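Local coordinates for Serine/threonine-protein kinase-like protein ACR4 (Arabidopsis thaliana, PDB 7A0J) that controls formative cell division in root meristems as a receptor kinase acting with the peptide CLE40, this chain being its extracellular beta-propeller domain, at residues M4-I9 with F272-A277; G238-A243 with G278-C283; L46-L51 with Y69-S74; S147-A152 with I184-Y189; H100-R105 with V123-Y128. All coordinates share one frame; numbering follows the deposited sequence.

Overall arrangement
The chain is a ring of seven repeats, each folded as a small antiparallel sheet. Starting at the N terminus, 4-9 belongs to interaction 1, whose mate 272-277 arrives only in the last repeat; this contact closes the propeller and spans interactions 3, 5 and 4. Those three follow in series: interaction 3 within repeat 2, interaction 5 within repeat 3, and interaction 4 between repeats 4 and 5. Interaction 2 joins repeats 6 and 7 and crosses interaction 1, because 278-283 directly follows 272-277. Neighbours touch: Ser5 bonds to Leu51, Cys70 packs on Leu101, His100 lies beside Asn150, and Gly188 meets Gly239.

Interaction 1. Residues M4-I9 with F272-A277; sequences MSSIAI and FYDLAA
Ile7 and Ile9 pack on Ala276 at the closure of the beta-propeller, where the first strand of repeat 1 meets the first strand of repeat 7. The two strands run nearly in the same sense, 22° apart, but share no direct hydrogen bond, so side chains and waters hold the seam. Ile7 puts CG1 between its backbone N and carbonyl carbon (chi1 60°), and CD1 beyond it lies against the opposing backbone, 3.4 Å from Leu275 C. Ile9 lays its CG1 branch alongside the alanine methyl, with CG1 3.7 Å from Ala276 CB. The polar end is built on water. One molecule is held by Ser5 OG at 2.7 Å and donates to Asp274 OD2 at 3.0 Å. Another links Ser5 OG to Leu275 O. The second carboxylate oxygen, Asp274 OD1, accepts the neighbouring Leu275 N at 2.9 Å, 35° out of the carboxylate plane. An alanine in place of Asp274 would probably leave the first water without its acceptor on this strand and Leu275 N without that carboxylate partner. Around the seam, both isoleucines also touch Phe18 of strand 17-21, Leu275 leans the other way on Cys244 and Ile246 of strand 242-247, and Asp274 pairs through its backbone with Val285 of strand 281-285.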
# COMPACT_ATOMS: atom_id res chain seq x y z
N MET A 4 -1.60 -2.02 -2.71
CA MET A 4 -1.79 -1.38 -4.04
C MET A 4 -3.04 -0.49 -3.97
O MET A 4 -4.04 -0.92 -3.37
CB MET A 4 -1.96 -2.40 -5.16
CG MET A 4 -1.81 -1.79 -6.53
SD MET A 4 -1.73 -3.02 -7.85
CE MET A 4 -3.41 -3.64 -7.83
N SER A 5 -2.96 0.71 -4.56
CA SER A 5 -4.02 1.74 -4.48
C SER A 5 -3.91 2.69 -5.68
O SER A 5 -2.89 2.62 -6.40
CB SER A 5 -3.94 2.47 -3.17
OG SER A 5 -4.91 3.50 -3.08
N SER A 6 -4.92 3.54 -5.88
CA SER A 6 -4.92 4.62 -6.91
C SER A 6 -4.02 5.77 -6.44
O SER A 6 -3.69 6.62 -7.28
CB SER A 6 -6.33 5.09 -7.20
OG SER A 6 -6.85 5.84 -6.11
N ILE A 7 -3.65 5.79 -5.15
CA ILE A 7 -2.70 6.77 -4.54
C ILE A 7 -1.67 6.00 -3.70
O ILE A 7 -2.02 4.94 -3.16
CB ILE A 7 -3.47 7.83 -3.72
CG1 ILE A 7 -4.28 7.20 -2.58
CG2 ILE A 7 -4.34 8.68 -4.64
CD1 ILE A 7 -4.86 8.21 -1.61
N ALA A 8 -0.45 6.53 -3.62
CA ALA A 8 0.69 5.90 -2.91
C ALA A 8 1.68 6.98 -2.46
O ALA A 8 1.67 8.08 -3.05
CB ALA A 8 1.36 4.88 -3.81
N ILE A 9 2.50 6.67 -1.46
CA ILE A 9 3.48 7.61 -0.84
C ILE A 9 4.86 6.95 -0.79
O ILE A 9 4.95 5.78 -0.37
CB ILE A 9 3.01 8.05 0.56
CG1 ILE A 9 1.82 9.02 0.47
CG2 ILE A 9 4.16 8.65 1.36
CD1 ILE A 9 1.24 9.42 1.81
N PHE A 272 -12.42 13.18 2.97
CA PHE A 272 -11.57 12.49 1.97
C PHE A 272 -12.32 11.27 1.42
O PHE A 272 -13.16 10.72 2.15
CB PHE A 272 -10.24 12.04 2.59
CG PHE A 272 -9.40 13.14 3.17
CD1 PHE A 272 -8.74 14.05 2.35
CD2 PHE A 272 -9.24 13.27 4.55
CE1 PHE A 272 -7.96 15.06 2.89
CE2 PHE A 272 -8.46 14.27 5.08
CZ PHE A 272 -7.81 15.16 4.26
N TYR A 273 -12.02 10.88 0.17
CA TYR A 273 -12.55 9.64 -0.46
C TYR A 273 -11.48 8.54 -0.42
O TYR A 273 -11.84 7.38 -0.70
CB TYR A 273 -13.08 9.93 -1.87
CG TYR A 273 -12.04 10.04 -2.97
CD1 TYR A 273 -11.47 8.92 -3.54
CD2 TYR A 273 -11.68 11.28 -3.48
CE1 TYR A 273 -10.53 9.02 -4.56
CE2 TYR A 273 -10.75 11.40 -4.50
CZ TYR A 273 -10.17 10.27 -5.04
OH TYR A 273 -9.25 10.38 -6.04
N ASP A 274 -10.23 8.87 -0.07
CA ASP A 274 -9.13 7.88 0.06
C ASP A 274 -7.95 8.49 0.83
O ASP A 274 -7.83 9.73 0.86
CB ASP A 274 -8.68 7.37 -1.31
CG ASP A 274 -8.09 5.97 -1.30
OD1 ASP A 274 -7.90 5.42 -0.19
OD2 ASP A 274 -7.83 5.44 -2.39
N LEU A 275 -7.12 7.63 1.45
CA LEU A 275 -5.89 8.01 2.19
C LEU A 275 -4.70 7.20 1.66
O LEU A 275 -4.92 6.11 1.10
CB LEU A 275 -6.07 7.73 3.69
CG LEU A 275 -7.09 8.58 4.43
CD1 LEU A 275 -7.13 8.21 5.90
CD2 LEU A 275 -6.80 10.07 4.27
N ALA A 276 -3.49 7.74 1.83
CA ALA A 276 -2.19 7.05 1.65
C ALA A 276 -1.28 7.41 2.83
O ALA A 276 -1.39 8.55 3.33
CB ALA A 276 -1.57 7.43 0.33
N ALA A 277 -0.44 6.47 3.27
CA ALA A 277 0.47 6.64 4.42
C ALA A 277 1.91 6.35 3.99
O ALA A 277 2.14 5.34 3.29
CB ALA A 277 0.04 5.73 5.55
O HOH W 1 -4.83 3.97 -0.26
O HOH W 2 -7.46 2.89 -3.83
O HOH W 3 3.88 4.09 1.55

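Interaction 2. Residues G238-A243 with G278-C283; sequences GGKFYA and GNYFTC
The Tyr242 ring has Gly239 CA over one face, 3.5 Å above its plane and toward the rim, while Tyr280 CA and Thr282 OG1 approach its edge. The Phe241 ring carries Lys240 CG over one face, and its CD2 lies at the edge of the Tyr280 ring, 4.0 Å from Tyr280 CE1; these two side chains run side by side and point the same way. Lys240 crosses the end of that tyrosine, with CD 3.4 Å from Tyr280 OH, before its amino group goes on to a weak hydrogen bond with Tyr189. Tyr242 CG sits between the backbone N and the carbonyl carbon (chi1 75°), and the ring beyond it lies against Gly239, where any CB would clash with Tyr242 CE1. From there Tyr242 OH shares a 2.8 Å hydrogen bond with Thr282 OG1, and either hydroxyl could be the donor. Both segments are the turn between the first and second strands of a propeller blade, in repeats 6 and 7, and each is closed by the same backbone bond, from Gly239 N to Tyr242 O and from Gly278 N to Phe281 O. One turn docks on the next through Asn279 O, which takes Lys240 N at 2.9 Å in a fairly straight bond (162°). A water that accepts from Phe241 N donates to this same Asn279 O at 2.9 Å. Gly239 CA reaches the buried Gly278 O at 3.3 Å, a CA-H...O contact to a carbonyl that has no hydrogen-bond partner in the model.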
# COMPACT_ATOMS: atom_id res chain seq x y z
N GLY A 238 -1.57 2.33 7.03
CA GLY A 238 -0.57 2.12 8.09
C GLY A 238 0.69 2.94 7.85
O GLY A 238 1.30 2.77 6.77
N GLY A 239 1.04 3.80 8.80
CA GLY A 239 2.36 4.44 8.90
C GLY A 239 3.33 3.54 9.65
O GLY A 239 2.98 2.37 9.90
N LYS A 240 4.50 4.06 10.01
CA LYS A 240 5.57 3.26 10.67
C LYS A 240 5.15 2.89 12.09
O LYS A 240 5.34 1.71 12.45
CB LYS A 240 6.91 4.00 10.65
CG LYS A 240 8.05 3.24 11.32
CD LYS A 240 9.42 3.53 10.75
CE LYS A 240 9.67 2.82 9.44
NZ LYS A 240 11.01 2.19 9.40
N PHE A 241 4.59 3.83 12.86
CA PHE A 241 4.17 3.62 14.28
C PHE A 241 2.74 4.12 14.52
O PHE A 241 2.40 4.39 15.69
CB PHE A 241 5.15 4.32 15.22
CG PHE A 241 6.58 3.85 15.12
CD1 PHE A 241 6.92 2.53 15.40
CD2 PHE A 241 7.59 4.73 14.76
CE1 PHE A 241 8.23 2.10 15.31
CE2 PHE A 241 8.91 4.30 14.68
CZ PHE A 241 9.23 2.99 14.95
N TYR A 242 1.92 4.21 13.48
CA TYR A 242 0.53 4.74 13.55
C TYR A 242 -0.31 4.15 12.41
O TYR A 242 0.26 3.58 11.46
CB TYR A 242 0.52 6.27 13.48
CG TYR A 242 0.78 6.83 12.11
CD1 TYR A 242 2.06 7.18 11.71
CD2 TYR A 242 -0.25 6.98 11.19
CE1 TYR A 242 2.31 7.68 10.44
CE2 TYR A 242 -0.01 7.47 9.92
CZ TYR A 242 1.27 7.82 9.54
OH TYR A 242 1.50 8.31 8.29
N ALA A 243 -1.63 4.31 12.50
CA ALA A 243 -2.61 4.02 11.43
C ALA A 243 -3.58 5.19 11.31
O ALA A 243 -3.73 5.94 12.30
CB ALA A 243 -3.33 2.72 11.72
N GLY A 278 2.83 7.25 4.37
CA GLY A 278 4.29 7.01 4.37
C GLY A 278 4.74 6.62 5.76
O GLY A 278 3.88 6.18 6.55
N ASN A 279 6.03 6.80 6.07
CA ASN A 279 6.62 6.40 7.38
C ASN A 279 6.04 7.28 8.50
O ASN A 279 5.56 6.71 9.50
CB ASN A 279 8.15 6.41 7.37
CG ASN A 279 8.78 7.68 6.82
OD1 ASN A 279 8.08 8.64 6.49
ND2 ASN A 279 10.09 7.69 6.72
N TYR A 280 6.06 8.61 8.33
CA TYR A 280 5.75 9.60 9.41
C TYR A 280 4.81 10.70 8.90
O TYR A 280 4.83 11.81 9.48
CB TYR A 280 7.04 10.20 9.96
CG TYR A 280 8.02 9.19 10.50
CD1 TYR A 280 7.73 8.46 11.64
CD2 TYR A 280 9.23 8.95 9.86
CE1 TYR A 280 8.62 7.52 12.14
CE2 TYR A 280 10.13 8.02 10.35
CZ TYR A 280 9.83 7.30 11.49
OH TYR A 280 10.71 6.38 11.98
N PHE A 281 3.98 10.42 7.89
CA PHE A 281 2.99 11.38 7.35
C PHE A 281 1.94 10.64 6.50
O PHE A 281 2.26 9.60 5.89
CB PHE A 281 3.68 12.47 6.53
CG PHE A 281 4.46 11.97 5.35
CD1 PHE A 281 5.74 11.47 5.50
CD2 PHE A 281 3.90 11.97 4.08
CE1 PHE A 281 6.45 10.99 4.41
CE2 PHE A 281 4.61 11.50 2.99
CZ PHE A 281 5.88 11.00 3.16
N THR A 282 0.73 11.20 6.48
CA THR A 282 -0.45 10.68 5.74
C THR A 282 -0.94 11.77 4.78
O THR A 282 -0.86 12.96 5.15
CB THR A 282 -1.56 10.25 6.71
OG1 THR A 282 -1.02 9.19 7.51
CG2 THR A 282 -2.82 9.78 6.03
N CYS A 283 -1.41 11.37 3.60
CA CYS A 283 -2.05 12.26 2.59
C CYS A 283 -3.46 11.74 2.29
O CYS A 283 -3.64 10.51 2.21
CB CYS A 283 -1.22 12.33 1.32
SG CYS A 283 0.46 12.94 1.60
O HOH W 4 5.23 6.45 12.37

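Interaction 3. Residues L46-L51 with Y69-S74; sequences LQFIGL and YCWGNS. With EDO (1,2-ethanediol), chain G.
Leu46 comes first, crossing Tyr69 at about a right angle and setting CD1 over one face of its ring, 4.0 Å from the centroid and 18° off the normal, a CH-pi contact. In the ring plane, at the edge, lies O2 of a 1,2-ethanediol, probably from the crystallisation liquor; it shares a short hydrogen bond with Tyr69 OH. Two residues on, Phe48 reaches both aromatic residues of the other strand. Its CZ approaches Trp71 tip to tip, 3.6 Å from Trp71 CZ3, with Trp71 CH2 over one face of the phenyl ring. The Phe48 ring and the six-membered indole ring stand oblique, their planes at 46°. At the phenyl edge is Tyr69 CD2, 4.1 Å from Phe48 CZ. Strands 48-53 and 68-72 are the outer strands of the repeat 2 blade, with 57-62 between them, so their backbones stay far apart and the side chains bridge over the middle strand. Tyr69 and Trp71 turn to this side of their strand, while Cys70 points away to its disulfide with Cys59. After the chain turns its corner at Ile49, Leu51 crosses the indole at about a right angle and touches its edge, CD2 lying 3.9 Å from Trp71 CH2. Val29 of strand 29-33, in repeat 1, packs against Phe48, Leu51 and Trp71 alike.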
# COMPACT_ATOMS: atom_id res chain seq x y z
N LEU A 46 3.33 6.03 -19.59
CA LEU A 46 3.05 4.65 -19.11
C LEU A 46 1.78 4.67 -18.25
O LEU A 46 1.70 5.52 -17.34
CB LEU A 46 4.24 4.10 -18.31
CG LEU A 46 5.50 3.78 -19.10
CD1 LEU A 46 6.55 3.15 -18.20
CD2 LEU A 46 5.21 2.87 -20.29
N GLN A 47 0.84 3.77 -18.53
CA GLN A 47 -0.45 3.65 -17.80
C GLN A 47 -0.31 2.60 -16.70
O GLN A 47 0.41 1.60 -16.91
CB GLN A 47 -1.58 3.32 -18.78
CG GLN A 47 -1.88 4.45 -19.75
CD GLN A 47 -2.73 4.01 -20.92
OE1 GLN A 47 -3.86 4.46 -21.09
NE2 GLN A 47 -2.18 3.11 -21.73
N PHE A 48 -0.95 2.85 -15.55
CA PHE A 48 -0.90 1.99 -14.34
C PHE A 48 -2.33 1.73 -13.84
O PHE A 48 -3.20 2.59 -14.03
CB PHE A 48 -0.07 2.66 -13.24
CG PHE A 48 1.38 2.87 -13.60
CD1 PHE A 48 1.79 4.03 -14.25
CD2 PHE A 48 2.33 1.91 -13.30
CE1 PHE A 48 3.12 4.22 -14.58
CE2 PHE A 48 3.66 2.10 -13.63
CZ PHE A 48 4.06 3.26 -14.27
N ILE A 49 -2.54 0.57 -13.22
CA ILE A 49 -3.84 0.18 -12.60
C ILE A 49 -3.72 0.26 -11.07
O ILE A 49 -4.77 0.20 -10.40
CB ILE A 49 -4.32 -1.20 -13.10
CG1 ILE A 49 -3.27 -2.30 -12.92
CG2 ILE A 49 -4.78 -1.09 -14.55
CD1 ILE A 49 -3.69 -3.64 -13.51
N GLY A 50 -2.51 0.44 -10.54
CA GLY A 50 -2.26 0.57 -9.09
C GLY A 50 -0.87 1.10 -8.79
O GLY A 50 0.02 0.94 -9.65
N LEU A 51 -0.70 1.71 -7.61
CA LEU A 51 0.59 2.31 -7.14
C LEU A 51 0.88 1.84 -5.71
O LEU A 51 -0.09 1.57 -4.96
CB LEU A 51 0.49 3.83 -7.20
CG LEU A 51 0.27 4.43 -8.59
CD1 LEU A 51 -0.14 5.90 -8.49
CD2 LEU A 51 1.52 4.29 -9.45
N TYR A 69 6.66 -1.92 -12.14
CA TYR A 69 7.58 -0.89 -12.70
C TYR A 69 7.82 0.18 -11.63
O TYR A 69 6.86 0.89 -11.26
CB TYR A 69 7.00 -0.28 -13.97
CG TYR A 69 7.94 0.64 -14.71
CD1 TYR A 69 8.85 0.14 -15.63
CD2 TYR A 69 7.95 2.01 -14.48
CE1 TYR A 69 9.73 0.97 -16.31
CE2 TYR A 69 8.82 2.85 -15.15
CZ TYR A 69 9.71 2.33 -16.07
OH TYR A 69 10.57 3.15 -16.74
N CYS A 70 9.06 0.28 -11.15
CA CYS A 70 9.49 1.22 -10.08
C CYS A 70 10.34 2.35 -10.69
O CYS A 70 11.06 2.09 -11.67
CB CYS A 70 10.26 0.50 -8.99
SG CYS A 70 9.37 -0.91 -8.29
N TRP A 71 10.24 3.55 -10.11
CA TRP A 71 11.10 4.71 -10.45
C TRP A 71 11.49 5.44 -9.17
O TRP A 71 10.79 5.29 -8.14
CB TRP A 71 10.41 5.62 -11.48
CG TRP A 71 9.14 6.27 -11.02
CD1 TRP A 71 9.00 7.54 -10.56
CD2 TRP A 71 7.82 5.70 -11.05
NE1 TRP A 71 7.68 7.80 -10.28
CE2 TRP A 71 6.94 6.69 -10.57
CE3 TRP A 71 7.29 4.46 -11.43
CZ2 TRP A 71 5.56 6.48 -10.45
CZ3 TRP A 71 5.94 4.25 -11.31
CH2 TRP A 71 5.09 5.24 -10.83
N GLY A 72 12.60 6.19 -9.23
CA GLY A 72 13.30 6.76 -8.07
C GLY A 72 14.73 6.29 -8.02
O GLY A 72 15.31 6.03 -9.09
N ASN A 73 15.29 6.16 -6.82
CA ASN A 73 16.70 5.75 -6.60
C ASN A 73 16.82 5.12 -5.21
O ASN A 73 16.74 5.86 -4.21
CB ASN A 73 17.65 6.94 -6.80
CG ASN A 73 19.09 6.52 -7.02
OD1 ASN A 73 19.46 5.38 -6.74
ND2 ASN A 73 19.91 7.44 -7.51
N SER A 74 16.98 3.79 -5.16
CA SER A 74 17.10 2.99 -3.92
C SER A 74 18.37 2.14 -3.99
O SER A 74 18.64 1.56 -5.06
CB SER A 74 15.88 2.13 -3.72
OG SER A 74 16.06 1.25 -2.62
C1 EDO G . 10.55 6.51 -18.44
O1 EDO G . 9.94 5.39 -19.04
C2 EDO G . 10.14 6.70 -17.02
O2 EDO G . 10.49 5.62 -16.18

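Interaction 4. Residues S147-A152 with I184-Y189; sequences SEFNCA and IAAGGY
Ser147 meets Gly188 where blades 4 and 5 of the beta-propeller lie side by side, each segment combining a blade's turn with part of a strand. Two hydrogen-bonding routes converge on one carbonyl: Ser147 N donates to Gly188 O at 3.0 Å (162°), and a water that accepts from Glu148 N donates to Gly188 O at 2.7 Å. Contacts to aromatic rings come next. Ser147 OG sits over one face of the Tyr189 ring, 4.0 Å above its plane and toward the rim, while its hydrogen bond goes to Asp98. Glu148 brings its carboxylate to the edge of the same ring, OE2 lying 3.7 Å from Tyr189 CE1, with the two planes 81° apart. An alanine at Tyr189 would probably leave Ser147 and the end of Glu148 without the ring they pack on, and would deprive Lys240 NZ of its weak hydroxyl partner. The Phe149 ring meets the glycine carbonyls obliquely: CE2 lies 3.5 Å from Gly188 O, and CE1 touches the methyl of Ala186. The last contact is van der Waals packing between the strands. Ile184 has CG1 between the backbone N and the carbonyl carbon (chi1 56°), and the CD1 methyl beyond touches Cys151 CB at 3.9 Å and, at the same distance, Ala152 N.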
# COMPACT_ATOMS: atom_id res chain seq x y z
N SER A 147 7.44 -3.14 7.07
CA SER A 147 8.89 -2.81 7.01
C SER A 147 9.71 -4.08 6.75
O SER A 147 10.60 -4.03 5.89
CB SER A 147 9.35 -2.11 8.27
OG SER A 147 8.77 -0.82 8.37
N GLU A 148 9.41 -5.17 7.47
CA GLU A 148 10.20 -6.43 7.44
C GLU A 148 9.28 -7.65 7.25
O GLU A 148 9.70 -8.76 7.61
CB GLU A 148 11.00 -6.56 8.74
CG GLU A 148 11.86 -5.35 9.05
CD GLU A 148 12.70 -5.47 10.31
OE1 GLU A 148 13.24 -6.56 10.57
OE2 GLU A 148 12.83 -4.46 11.03
N PHE A 149 8.09 -7.45 6.67
CA PHE A 149 7.10 -8.52 6.38
C PHE A 149 6.15 -8.06 5.27
O PHE A 149 6.16 -6.86 4.92
CB PHE A 149 6.31 -8.88 7.64
CG PHE A 149 5.39 -7.79 8.15
CD1 PHE A 149 4.07 -7.72 7.73
CD2 PHE A 149 5.86 -6.83 9.03
CE1 PHE A 149 3.24 -6.71 8.19
CE2 PHE A 149 5.02 -5.83 9.49
CZ PHE A 149 3.71 -5.77 9.07
N ASN A 150 5.35 -8.99 4.74
CA ASN A 150 4.26 -8.73 3.76
C ASN A 150 3.06 -9.61 4.13
O ASN A 150 3.28 -10.76 4.57
CB ASN A 150 4.73 -8.97 2.33
CG ASN A 150 4.02 -8.09 1.32
OD1 ASN A 150 2.82 -8.25 1.07
ND2 ASN A 150 4.74 -7.16 0.72
N CYS A 151 1.84 -9.09 3.99
CA CYS A 151 0.57 -9.79 4.33
C CYS A 151 -0.33 -9.89 3.10
O CYS A 151 -0.03 -9.24 2.09
CB CYS A 151 -0.17 -9.09 5.46
SG CYS A 151 0.77 -9.04 7.01
N ALA A 152 -1.40 -10.68 3.21
CA ALA A 152 -2.44 -10.89 2.18
C ALA A 152 -3.66 -11.55 2.83
O ALA A 152 -3.50 -12.15 3.92
CB ALA A 152 -1.89 -11.72 1.05
N ILE A 184 -7.22 -4.97 4.47
CA ILE A 184 -6.07 -4.87 5.41
C ILE A 184 -5.13 -3.75 4.95
O ILE A 184 -5.12 -3.44 3.73
CB ILE A 184 -5.32 -6.22 5.55
CG1 ILE A 184 -4.84 -6.76 4.20
CG2 ILE A 184 -6.18 -7.24 6.29
CD1 ILE A 184 -3.69 -7.73 4.31
N ALA A 185 -4.40 -3.16 5.89
CA ALA A 185 -3.35 -2.14 5.65
C ALA A 185 -2.19 -2.39 6.60
O ALA A 185 -2.31 -2.07 7.80
CB ALA A 185 -3.92 -0.75 5.82
N ALA A 186 -1.10 -2.96 6.08
CA ALA A 186 0.18 -3.16 6.80
C ALA A 186 0.83 -1.80 7.02
O ALA A 186 0.86 -0.99 6.07
CB ALA A 186 1.07 -4.10 6.03
N GLY A 187 1.30 -1.55 8.25
CA GLY A 187 2.19 -0.42 8.59
C GLY A 187 3.61 -0.92 8.79
O GLY A 187 3.90 -2.04 8.33
N GLY A 188 4.45 -0.13 9.47
CA GLY A 188 5.85 -0.48 9.76
C GLY A 188 5.96 -1.83 10.47
O GLY A 188 6.63 -2.73 9.92
N TYR A 189 5.33 -1.95 11.64
CA TYR A 189 5.47 -3.12 12.55
C TYR A 189 4.09 -3.51 13.11
O TYR A 189 4.02 -4.03 14.24
CB TYR A 189 6.48 -2.78 13.65
CG TYR A 189 7.75 -2.16 13.14
CD1 TYR A 189 8.81 -2.95 12.71
CD2 TYR A 189 7.88 -0.79 13.04
CE1 TYR A 189 9.98 -2.38 12.22
CE2 TYR A 189 9.04 -0.21 12.55
CZ TYR A 189 10.09 -1.01 12.14
OH TYR A 189 11.24 -0.45 11.66
O HOH W 5 8.18 -4.89 10.13

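Interaction 5. Residues H100-R105 with V123-Y128; sequences HLCGLR and VDCWGY
Leu101 with Trp126 and Gly103 with Asp124 form the hydrogen-bonded pairs of an antiparallel ladder, four N-H...O bonds between strands whose directions differ by 162°, the shortest 2.6 Å from Gly103 N to Asp124 O. Between them, at a non-hydrogen-bonded pair, Cys102 SG and Cys125 SG are joined at 2.0 Å, with a torsion of 110° about the disulfide. On the same face Leu104 crosses Val123, CD1 lying 3.8 Å from Val123 CG2. On the face of Leu101 and Asp124, the Trp126 ring folds across the opposing strand, with CE3 3.4 Å from Leu101 O. Its CZ3 comes to 3.9 Å from Gly103 N, beside a residue with no side chain, and its NE1 bonds to Pro84 O. Asp124 OD2 packs on the aliphatic part of Arg105, 3.6 Å from CD, but stays beyond salt-bridge distance of NE; the carboxylate is gripped instead by Asn133 and Tyr91. At the far end His100 lies beside Asn150 of the next blade. These are the second and third strands of the repeat 3 blade, and a disulfide between those two strands recurs in all seven repeats of this propeller.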
# COMPACT_ATOMS: atom_id res chain seq x y z
N HIS A 100 11.65 -3.43 0.01
CA HIS A 100 11.20 -4.64 -0.73
C HIS A 100 9.91 -4.35 -1.50
O HIS A 100 9.15 -3.45 -1.09
CB HIS A 100 11.06 -5.84 0.23
CG HIS A 100 9.69 -5.99 0.81
ND1 HIS A 100 9.34 -5.43 2.02
CD2 HIS A 100 8.59 -6.62 0.34
CE1 HIS A 100 8.08 -5.72 2.28
NE2 HIS A 100 7.60 -6.44 1.26
N LEU A 101 9.70 -5.10 -2.58
CA LEU A 101 8.45 -5.12 -3.39
C LEU A 101 8.01 -6.57 -3.56
O LEU A 101 8.88 -7.41 -3.86
CB LEU A 101 8.74 -4.46 -4.74
CG LEU A 101 7.59 -4.50 -5.75
CD1 LEU A 101 6.44 -3.62 -5.27
CD2 LEU A 101 8.06 -4.05 -7.12
N CYS A 102 6.72 -6.85 -3.37
CA CYS A 102 6.09 -8.18 -3.63
C CYS A 102 5.02 -8.04 -4.72
O CYS A 102 4.29 -7.03 -4.69
CB CYS A 102 5.47 -8.77 -2.37
SG CYS A 102 6.70 -9.27 -1.13
N GLY A 103 4.96 -9.00 -5.63
CA GLY A 103 3.96 -9.08 -6.71
C GLY A 103 3.16 -10.37 -6.64
O GLY A 103 3.78 -11.44 -6.54
N LEU A 104 1.83 -10.27 -6.67
CA LEU A 104 0.91 -11.43 -6.75
C LEU A 104 0.89 -11.93 -8.21
O LEU A 104 0.23 -11.28 -9.04
CB LEU A 104 -0.48 -11.02 -6.26
CG LEU A 104 -1.49 -12.16 -6.11
CD1 LEU A 104 -0.98 -13.20 -5.12
CD2 LEU A 104 -2.84 -11.63 -5.67
N ARG A 105 1.62 -13.01 -8.49
CA ARG A 105 1.83 -13.58 -9.85
C ARG A 105 0.50 -14.14 -10.37
O ARG A 105 -0.11 -14.97 -9.68
CB ARG A 105 2.91 -14.66 -9.80
CG ARG A 105 3.22 -15.33 -11.13
CD ARG A 105 4.20 -14.54 -11.98
NE ARG A 105 4.82 -15.38 -13.00
CZ ARG A 105 4.26 -15.74 -14.15
NH1 ARG A 105 4.92 -16.51 -14.99
NH2 ARG A 105 3.03 -15.34 -14.45
N VAL A 123 3.61 -15.75 -5.18
CA VAL A 123 4.04 -14.38 -4.76
C VAL A 123 5.55 -14.26 -4.95
O VAL A 123 6.30 -15.00 -4.28
CB VAL A 123 3.63 -14.08 -3.30
CG1 VAL A 123 4.18 -12.75 -2.82
CG2 VAL A 123 2.12 -14.14 -3.12
N ASP A 124 5.97 -13.35 -5.83
CA ASP A 124 7.39 -12.99 -6.09
C ASP A 124 7.71 -11.69 -5.35
O ASP A 124 6.94 -10.72 -5.51
CB ASP A 124 7.67 -12.83 -7.58
CG ASP A 124 7.36 -14.07 -8.39
OD1 ASP A 124 7.77 -15.16 -7.96
OD2 ASP A 124 6.69 -13.94 -9.44
N CYS A 125 8.80 -11.67 -4.57
CA CYS A 125 9.28 -10.48 -3.83
C CYS A 125 10.72 -10.17 -4.24
O CYS A 125 11.47 -11.12 -4.53
CB CYS A 125 9.15 -10.68 -2.32
SG CYS A 125 7.45 -11.05 -1.80
N TRP A 126 11.07 -8.88 -4.29
CA TRP A 126 12.42 -8.35 -4.63
C TRP A 126 12.87 -7.37 -3.54
O TRP A 126 12.02 -6.58 -3.07
CB TRP A 126 12.40 -7.65 -5.99
CG TRP A 126 11.91 -8.49 -7.13
CD1 TRP A 126 12.66 -9.25 -7.97
CD2 TRP A 126 10.54 -8.64 -7.56
NE1 TRP A 126 11.87 -9.87 -8.89
CE2 TRP A 126 10.56 -9.52 -8.67
CE3 TRP A 126 9.31 -8.14 -7.12
CZ2 TRP A 126 9.40 -9.89 -9.34
CZ3 TRP A 126 8.17 -8.51 -7.79
CH2 TRP A 126 8.21 -9.37 -8.88
N GLY A 127 14.15 -7.40 -3.17
CA GLY A 127 14.80 -6.37 -2.33
C GLY A 127 15.73 -6.95 -1.29
O GLY A 127 16.16 -8.10 -1.46
N TYR A 128 16.02 -6.16 -0.25
CA TYR A 128 16.94 -6.48 0.87
C TYR A 128 16.40 -7.69 1.65
O TYR A 128 15.36 -7.55 2.32
CB TYR A 128 17.12 -5.27 1.79